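Local coordinates for protein putative prolyl-tRNA synthetase (Leishmania major, PDB 5XIL) that probably charges tRNA(Pro) with L-proline at the expense of ATP, this chain holding the class II synthetase core, anticodon-binding region and C-terminal zinc-bearing part, at residues Ile243-Pro248 against Gln253-Trp258; Arg51-Lys56 against Asn134-Val139; Tyr44-Val49 against Glu155-Glu160. One frame throughout, in Å; residues are numbered along the deposited sequence.

In the fold
Starting from the N terminus, helix 40-60 supplies the first partner of two contacts. Interaction 3 opens at Tyr44-Val49 and interaction 2 at Arg51-Lys56; strand 131-139 then closes interaction 2, and strand 156-165 closes interaction 3, so the shorter loop sits within the longer one. Their centres are about 7 Å apart, and the two strands pair directly, Asn137 N with Trp158 O. Together they lay one helix along adjacent antiparallel strands of the class II core, next to the second subunit. Interaction 1 follows in series, a local hairpin whose nearest atoms are about 14 Å from either of the others. Its second strand, 253-265, runs on to pair with 156-165.

Interaction 1: Ile243-Pro248 against Gln253-Trp258; sequences IRFQDP and QTLIPW
Phe245 and Leu255 meet at the tight heart of this contact. Their backbones form a hydrogen-bonded antiparallel pair: Leu255 N reaches Phe245 O at 2.7 Å, almost straight at 173°, while Phe245 N answers to Leu255 O at 2.9 Å. Asp247 N continues the pairing with a bond to Gln253 O. On the same side of the strands, Leu255 CB sits over one face of the Phe245 ring, a CH-pi contact 4.0 Å from CB to the ring centroid. A chi1 of 63° sets CG between the backbone N and carbonyl carbon, which lays the ring against Leu255 of the facing strand, and Pro257 N lies at its edge. Ile243 CG2 extends the apolar patch to Pro257 CG at 3.6 Å. His126 and Leu129 also touch the Phe245 ring.

The other face is looser and more polar. Thr254 OG1 donates to Gln246 OE1 across 2.8 Å, in the carbonyl plane and on a lone pair. A water donates to the same hydroxyl and is held only weakly by Gln246 NE2, which also bonds to Asn251 O in the turn. Thr254 CG2 meets the exposed Arg244 chain at a slant, 3.5 Å from its NE. With 124° between the directions of strands 245-247 and 253-255, the pair makes a twisted beta hairpin within the class II core.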
# COMPACT_ATOMS: atom_id res chain seq x y z
N ILE A 243 -13.94 2.07 27.87
CA ILE A 243 -13.40 0.82 27.38
C ILE A 243 -13.07 0.01 28.63
O ILE A 243 -12.32 0.46 29.51
CB ILE A 243 -12.16 1.02 26.52
CG1 ILE A 243 -12.47 2.00 25.38
CG2 ILE A 243 -11.70 -0.33 25.89
CD1 ILE A 243 -11.22 2.55 24.64
N ARG A 244 -13.71 -1.15 28.75
CA ARG A 244 -13.65 -1.94 29.97
C ARG A 244 -13.94 -3.38 29.65
O ARG A 244 -14.60 -3.66 28.69
CB ARG A 244 -14.72 -1.42 30.94
CG ARG A 244 -16.06 -1.18 30.20
CD ARG A 244 -17.21 -0.75 31.10
NE ARG A 244 -17.51 -1.85 32.02
CZ ARG A 244 -18.49 -1.87 32.92
NH1 ARG A 244 -19.31 -0.84 33.04
NH2 ARG A 244 -18.64 -2.94 33.68
N PHE A 245 -13.45 -4.28 30.49
CA PHE A 245 -13.86 -5.66 30.44
C PHE A 245 -13.78 -6.26 31.85
O PHE A 245 -13.01 -5.83 32.70
CB PHE A 245 -12.96 -6.43 29.45
CG PHE A 245 -11.51 -6.46 29.85
CD1 PHE A 245 -10.69 -5.34 29.66
CD2 PHE A 245 -10.96 -7.60 30.44
CE1 PHE A 245 -9.37 -5.38 30.08
CE2 PHE A 245 -9.64 -7.63 30.85
CZ PHE A 245 -8.85 -6.50 30.69
N GLN A 246 -14.57 -7.31 32.08
CA GLN A 246 -14.50 -8.01 33.38
C GLN A 246 -13.23 -8.81 33.48
O GLN A 246 -12.78 -9.45 32.50
CB GLN A 246 -15.71 -8.96 33.56
CG GLN A 246 -17.06 -8.25 33.66
CD GLN A 246 -17.04 -7.14 34.68
OE1 GLN A 246 -16.78 -6.00 34.35
NE2 GLN A 246 -17.25 -7.49 35.96
N ASP A 247 -12.62 -8.77 34.66
CA ASP A 247 -11.44 -9.51 34.90
C ASP A 247 -11.79 -11.00 34.76
O ASP A 247 -12.68 -11.46 35.43
CB ASP A 247 -10.98 -9.25 36.30
CG ASP A 247 -9.78 -10.05 36.68
OD1 ASP A 247 -9.46 -11.04 36.01
OD2 ASP A 247 -9.18 -9.65 37.66
N PRO A 248 -11.15 -11.73 33.83
CA PRO A 248 -11.51 -13.16 33.61
C PRO A 248 -11.28 -14.06 34.84
O PRO A 248 -11.91 -15.11 34.96
CB PRO A 248 -10.59 -13.59 32.49
CG PRO A 248 -9.39 -12.67 32.63
CD PRO A 248 -10.02 -11.33 32.97
N GLN A 253 -14.89 -7.59 39.26
CA GLN A 253 -13.98 -6.48 38.98
C GLN A 253 -13.97 -6.17 37.44
O GLN A 253 -13.92 -7.09 36.59
CB GLN A 253 -12.56 -6.85 39.40
CG GLN A 253 -12.39 -7.06 40.89
CD GLN A 253 -12.72 -5.81 41.71
OE1 GLN A 253 -12.57 -4.64 41.28
NE2 GLN A 253 -13.16 -6.07 42.92
N THR A 254 -13.96 -4.89 37.15
CA THR A 254 -13.84 -4.36 35.78
C THR A 254 -12.45 -3.82 35.60
O THR A 254 -11.90 -3.19 36.51
CB THR A 254 -14.86 -3.27 35.60
OG1 THR A 254 -16.16 -3.81 35.91
CG2 THR A 254 -14.92 -2.82 34.19
N LEU A 255 -11.83 -4.14 34.47
CA LEU A 255 -10.45 -3.71 34.17
C LEU A 255 -10.52 -2.79 32.96
O LEU A 255 -11.48 -2.86 32.16
CB LEU A 255 -9.54 -4.88 33.84
CG LEU A 255 -9.33 -5.87 35.00
CD1 LEU A 255 -8.39 -6.99 34.58
CD2 LEU A 255 -8.81 -5.17 36.24
N ILE A 256 -9.48 -1.96 32.83
CA ILE A 256 -9.34 -1.09 31.67
C ILE A 256 -8.13 -1.51 30.85
O ILE A 256 -7.05 -1.77 31.38
CB ILE A 256 -9.19 0.36 32.10
CG1 ILE A 256 -10.42 0.72 32.97
CG2 ILE A 256 -9.15 1.29 30.89
CD1 ILE A 256 -10.50 2.19 33.42
N PRO A 257 -8.31 -1.64 29.52
CA PRO A 257 -7.16 -2.06 28.73
C PRO A 257 -6.07 -1.00 28.73
O PRO A 257 -6.38 0.17 28.91
CB PRO A 257 -7.69 -2.14 27.32
CG PRO A 257 -9.14 -2.25 27.44
CD PRO A 257 -9.53 -1.57 28.73
N TRP A 258 -4.84 -1.46 28.43
CA TRP A 258 -3.68 -0.65 28.23
C TRP A 258 -3.52 -0.37 26.73
O TRP A 258 -3.42 -1.29 25.92
CB TRP A 258 -2.51 -1.37 28.80
CG TRP A 258 -2.67 -1.62 30.29
CD1 TRP A 258 -3.40 -2.66 30.89
CD2 TRP A 258 -2.23 -0.78 31.37
NE1 TRP A 258 -3.39 -2.48 32.27
CE2 TRP A 258 -2.67 -1.36 32.59
CE3 TRP A 258 -1.43 0.36 31.43
CZ2 TRP A 258 -2.36 -0.82 33.84
CZ3 TRP A 258 -1.15 0.91 32.64
CH2 TRP A 258 -1.65 0.35 33.84
O HOH W 1 -17.22 -5.01 38.30

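Interaction 2: Arg51-Lys56 against Asn134-Val139; sequences RFLGGK and NMWNNV
Leu53 and Gly54, neighbours on one turn of helix 40-60, receive the six-membered end of the Trp136 indole. The contact is small, 114 Å² in all, and no hydrogen bond crosses it.

Its apolar part is a single oblique meeting of side chains: Leu53 CD2 comes within 3.9 Å of Trp136 CH2. Leu53 has CG anti to its backbone N (chi1 178°), which carries the branch toward the strand. Cys181 and Tyr182 of helix 168-189 pack on Leu53 as well.

The second kind of contact is ring against backbone. Gly54 N lies at the edge of the indole, near its plane, with Trp136 CZ2 at 3.9 Å; Gly54 CA is 4.1 Å from the same carbon. Thus the indole meets the helix backbone edge-on, bridging a gap of 9.1 Å between Gly54 CA and Trp136 CA.

By sequence and topology the helix belongs to motif 1 of the class II synthetases and strand 131-139 to motif 2, so Trp136 spans from one conserved element to the other.

Polar groups of the two segments find partners beyond the contact. Asn134 OD1 accepts from Gln159 NE2, and Asn134 ND2 binds Asp64 OD1, holding both ends of its amide. Arg51, whose side chain leaves the helix away from the strand, makes a salt bridge through NH2 to Glu58 OE1 of the second subunit.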
# COMPACT_ATOMS: atom_id res chain seq x y z
N ARG A 51 5.71 -0.73 2.04
CA ARG A 51 6.02 -2.13 1.93
C ARG A 51 6.77 -2.67 3.14
O ARG A 51 6.36 -3.66 3.73
CB ARG A 51 6.76 -2.41 0.65
CG ARG A 51 5.82 -2.26 -0.55
CD ARG A 51 6.58 -2.33 -1.87
NE ARG A 51 5.68 -2.17 -3.01
CZ ARG A 51 6.10 -1.80 -4.22
NH1 ARG A 51 7.36 -1.59 -4.44
NH2 ARG A 51 5.23 -1.67 -5.22
N PHE A 52 7.82 -1.97 3.54
CA PHE A 52 8.80 -2.40 4.49
C PHE A 52 8.16 -2.33 5.87
O PHE A 52 8.21 -3.27 6.59
CB PHE A 52 10.04 -1.49 4.40
CG PHE A 52 11.13 -1.75 5.41
CD1 PHE A 52 12.04 -2.78 5.22
CD2 PHE A 52 11.24 -0.98 6.57
CE1 PHE A 52 13.08 -2.99 6.13
CE2 PHE A 52 12.28 -1.18 7.47
CZ PHE A 52 13.17 -2.20 7.26
N LEU A 53 7.68 -1.14 6.25
CA LEU A 53 7.02 -0.94 7.56
C LEU A 53 5.70 -1.71 7.66
O LEU A 53 5.42 -2.33 8.67
CB LEU A 53 6.76 0.56 7.83
CG LEU A 53 6.04 0.91 9.12
CD1 LEU A 53 6.85 0.39 10.30
CD2 LEU A 53 5.83 2.45 9.15
N GLY A 54 4.93 -1.72 6.60
CA GLY A 54 3.72 -2.53 6.51
C GLY A 54 3.99 -3.97 6.80
O GLY A 54 3.21 -4.61 7.52
N GLY A 55 5.01 -4.52 6.19
CA GLY A 55 5.40 -5.89 6.42
C GLY A 55 5.71 -6.21 7.86
O GLY A 55 5.21 -7.20 8.43
N LYS A 56 6.48 -5.34 8.47
CA LYS A 56 6.91 -5.50 9.82
C LYS A 56 5.74 -5.42 10.81
O LYS A 56 5.66 -6.22 11.73
CB LYS A 56 7.95 -4.46 10.18
CG LYS A 56 9.33 -4.71 9.54
CD LYS A 56 10.30 -3.63 9.96
CE LYS A 56 11.72 -4.06 9.68
NZ LYS A 56 12.16 -4.78 10.90
N ASN A 134 -4.13 -0.72 12.39
CA ASN A 134 -3.34 0.23 11.72
C ASN A 134 -4.09 0.76 10.54
O ASN A 134 -4.86 0.03 9.87
CB ASN A 134 -2.05 -0.46 11.24
CG ASN A 134 -1.14 0.46 10.47
OD1 ASN A 134 -0.69 1.46 11.03
ND2 ASN A 134 -0.95 0.19 9.18
N MET A 135 -3.81 2.00 10.20
CA MET A 135 -4.37 2.65 9.03
C MET A 135 -3.29 3.41 8.29
O MET A 135 -2.43 4.01 8.93
CB MET A 135 -5.39 3.67 9.50
CG MET A 135 -6.59 3.08 10.13
SD MET A 135 -7.73 4.40 10.67
CE MET A 135 -6.75 5.19 11.91
N TRP A 136 -3.29 3.31 6.98
CA TRP A 136 -2.46 4.12 6.09
C TRP A 136 -3.35 5.20 5.56
O TRP A 136 -4.32 4.92 4.88
CB TRP A 136 -1.89 3.27 4.95
CG TRP A 136 -0.83 2.33 5.42
CD1 TRP A 136 -1.01 1.03 5.78
CD2 TRP A 136 0.57 2.62 5.63
NE1 TRP A 136 0.18 0.50 6.19
CE2 TRP A 136 1.17 1.43 6.09
CE3 TRP A 136 1.37 3.72 5.43
CZ2 TRP A 136 2.53 1.34 6.37
CZ3 TRP A 136 2.71 3.64 5.74
CH2 TRP A 136 3.27 2.45 6.21
N ASN A 137 -3.13 6.44 5.91
CA ASN A 137 -4.03 7.42 5.32
C ASN A 137 -3.47 8.79 5.23
O ASN A 137 -2.33 9.01 5.59
CB ASN A 137 -5.39 7.43 6.02
CG ASN A 137 -5.29 7.70 7.49
OD1 ASN A 137 -4.50 8.54 7.93
ND2 ASN A 137 -6.11 7.01 8.25
N ASN A 138 -4.29 9.72 4.75
CA ASN A 138 -3.85 11.09 4.58
C ASN A 138 -4.50 12.06 5.54
O ASN A 138 -5.70 12.28 5.49
CB ASN A 138 -4.01 11.51 3.12
CG ASN A 138 -5.38 11.25 2.59
OD1 ASN A 138 -5.69 10.15 2.12
ND2 ASN A 138 -6.21 12.26 2.67
N VAL A 139 -3.67 12.60 6.43
CA VAL A 139 -4.02 13.68 7.33
C VAL A 139 -4.04 15.10 6.67
O VAL A 139 -3.19 15.46 5.82
CB VAL A 139 -3.06 13.67 8.55
CG1 VAL A 139 -3.09 15.00 9.29
CG2 VAL A 139 -3.42 12.52 9.48

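Interaction 3: Tyr44-Val49 against Glu155-Glu160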
# COMPACT_ATOMS: atom_id res chain seq x y z
N TYR A 44 8.00 7.11 -4.64
CA TYR A 44 8.59 5.76 -4.60
C TYR A 44 9.15 5.51 -3.24
O TYR A 44 9.07 4.38 -2.70
CB TYR A 44 9.70 5.58 -5.62
CG TYR A 44 10.16 4.19 -5.69
CD1 TYR A 44 9.43 3.25 -6.39
CD2 TYR A 44 11.35 3.80 -5.07
CE1 TYR A 44 9.85 1.91 -6.45
CE2 TYR A 44 11.79 2.48 -5.09
CZ TYR A 44 11.03 1.54 -5.77
OH TYR A 44 11.44 0.26 -5.83
N VAL A 45 9.72 6.57 -2.63
CA VAL A 45 10.24 6.40 -1.26
C VAL A 45 9.13 5.97 -0.25
O VAL A 45 9.32 5.06 0.49
CB VAL A 45 10.98 7.66 -0.78
CG1 VAL A 45 11.50 7.44 0.59
CG2 VAL A 45 12.09 8.03 -1.75
N TRP A 46 7.98 6.63 -0.31
CA TRP A 46 6.80 6.33 0.51
C TRP A 46 6.30 4.94 0.18
O TRP A 46 6.10 4.14 1.07
CB TRP A 46 5.75 7.41 0.35
CG TRP A 46 4.66 7.25 1.40
CD1 TRP A 46 3.39 6.92 1.16
CD2 TRP A 46 4.81 7.31 2.85
NE1 TRP A 46 2.69 6.82 2.37
CE2 TRP A 46 3.55 7.02 3.41
CE3 TRP A 46 5.86 7.54 3.70
CZ2 TRP A 46 3.32 7.03 4.81
CZ3 TRP A 46 5.65 7.57 5.06
CH2 TRP A 46 4.40 7.31 5.61
N LYS A 47 6.30 4.59 -1.10
CA LYS A 47 5.87 3.21 -1.48
C LYS A 47 6.76 2.16 -0.79
O LYS A 47 6.28 1.18 -0.27
CB LYS A 47 5.95 3.05 -2.97
CG LYS A 47 5.26 1.83 -3.42
CD LYS A 47 5.56 1.65 -4.91
CE LYS A 47 4.34 1.17 -5.67
NZ LYS A 47 4.73 0.88 -7.09
N CYS A 48 8.05 2.43 -0.74
CA CYS A 48 9.07 1.55 -0.14
C CYS A 48 8.85 1.44 1.35
O CYS A 48 8.94 0.35 1.94
CB CYS A 48 10.50 2.03 -0.38
SG CYS A 48 11.01 1.81 -2.09
N VAL A 49 8.55 2.60 1.96
CA VAL A 49 8.24 2.63 3.37
C VAL A 49 6.99 1.83 3.70
O VAL A 49 6.94 1.03 4.70
CB VAL A 49 8.14 4.06 3.91
CG1 VAL A 49 7.58 4.08 5.33
CG2 VAL A 49 9.48 4.76 3.80
N GLU A 155 -1.21 19.09 4.37
CA GLU A 155 -1.66 17.73 4.07
C GLU A 155 -0.45 16.78 3.97
O GLU A 155 0.61 17.14 3.43
CB GLU A 155 -2.44 17.73 2.75
CG GLU A 155 -3.28 16.49 2.53
CD GLU A 155 -3.93 16.53 1.16
OE1 GLU A 155 -3.19 16.48 0.16
OE2 GLU A 155 -5.16 16.64 1.08
N PHE A 156 -0.58 15.58 4.51
CA PHE A 156 0.47 14.62 4.35
C PHE A 156 -0.11 13.23 4.47
O PHE A 156 -1.28 13.06 4.68
CB PHE A 156 1.60 14.88 5.38
CG PHE A 156 1.17 14.84 6.81
CD1 PHE A 156 1.14 13.62 7.50
CD2 PHE A 156 0.77 16.00 7.47
CE1 PHE A 156 0.75 13.57 8.84
CE2 PHE A 156 0.38 15.96 8.80
CZ PHE A 156 0.35 14.74 9.49
N LEU A 157 0.74 12.24 4.29
CA LEU A 157 0.38 10.85 4.38
C LEU A 157 1.09 10.26 5.54
O LEU A 157 2.25 10.61 5.84
CB LEU A 157 0.85 10.09 3.14
CG LEU A 157 0.56 10.58 1.72
CD1 LEU A 157 0.61 9.39 0.77
CD2 LEU A 157 -0.81 11.10 1.67
N TRP A 158 0.43 9.33 6.19
CA TRP A 158 1.03 8.64 7.30
C TRP A 158 0.35 7.33 7.56
O TRP A 158 -0.54 6.90 6.83
CB TRP A 158 1.07 9.52 8.51
CG TRP A 158 -0.09 9.59 9.40
CD1 TRP A 158 -1.40 9.48 9.10
CD2 TRP A 158 -0.01 9.91 10.80
NE1 TRP A 158 -2.18 9.66 10.26
CE2 TRP A 158 -1.33 9.96 11.30
CE3 TRP A 158 1.08 10.13 11.69
CZ2 TRP A 158 -1.60 10.21 12.68
CZ3 TRP A 158 0.79 10.40 13.07
CH2 TRP A 158 -0.54 10.45 13.53
N GLN A 159 0.87 6.70 8.56
CA GLN A 159 0.45 5.48 9.04
C GLN A 159 0.26 5.66 10.55
O GLN A 159 1.07 6.28 11.22
CB GLN A 159 1.64 4.53 8.79
CG GLN A 159 1.81 3.31 9.58
CD GLN A 159 2.27 3.55 10.96
OE1 GLN A 159 3.35 4.08 11.20
NE2 GLN A 159 1.46 3.15 11.89
N GLU A 160 -0.88 5.26 11.05
CA GLU A 160 -0.99 5.31 12.51
C GLU A 160 -1.68 4.05 13.04
O GLU A 160 -2.61 3.56 12.43
CB GLU A 160 -1.79 6.54 12.92
CG GLU A 160 -3.20 6.51 12.50
CD GLU A 160 -4.05 7.73 12.99
OE1 GLU A 160 -4.08 8.05 14.22
OE2 GLU A 160 -4.65 8.34 12.07
O HOH W 2 -0.09 6.41 3.48
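Between the long motif 1 helix and a motif 2 strand of the class II core, Trp46 reaches out to Leu157 and Trp158. Helix 44-49 and strand 156-160 run almost parallel, 6° apart, their axes 10.8 Å from each other, and the Trp46 indole spans much of that distance. A chi1 of -168° sets the indole opposite the backbone nitrogen and swings it toward the strand.

The five-membered part takes the leucine: Leu157 CD1 is 3.7 Å from both CD1 and NE1 of Trp46, the two side chains meeting at a slant. Farther along the ring, Trp46 CZ2 approaches Trp158 CA at 3.7 Å, so here the indole packs on backbone. Trp46 NE1 donates to a water 3.0 Å away, in the ring plane, and that water makes a weak bond to Trp158 O.

Trp158 leaves its backbone away from the helix, and its indole lies between Glu160 CB and Phe156 CE1 on opposite faces; its NE1 makes a weak 3.3 Å bond to Glu160 OE2, which also bonds to Ser111 OG. Leu157 also packs on Tyr66 of the second subunit. A long helix laid along the antiparallel sheet beside the dimer interface is the class II synthetase arrangement.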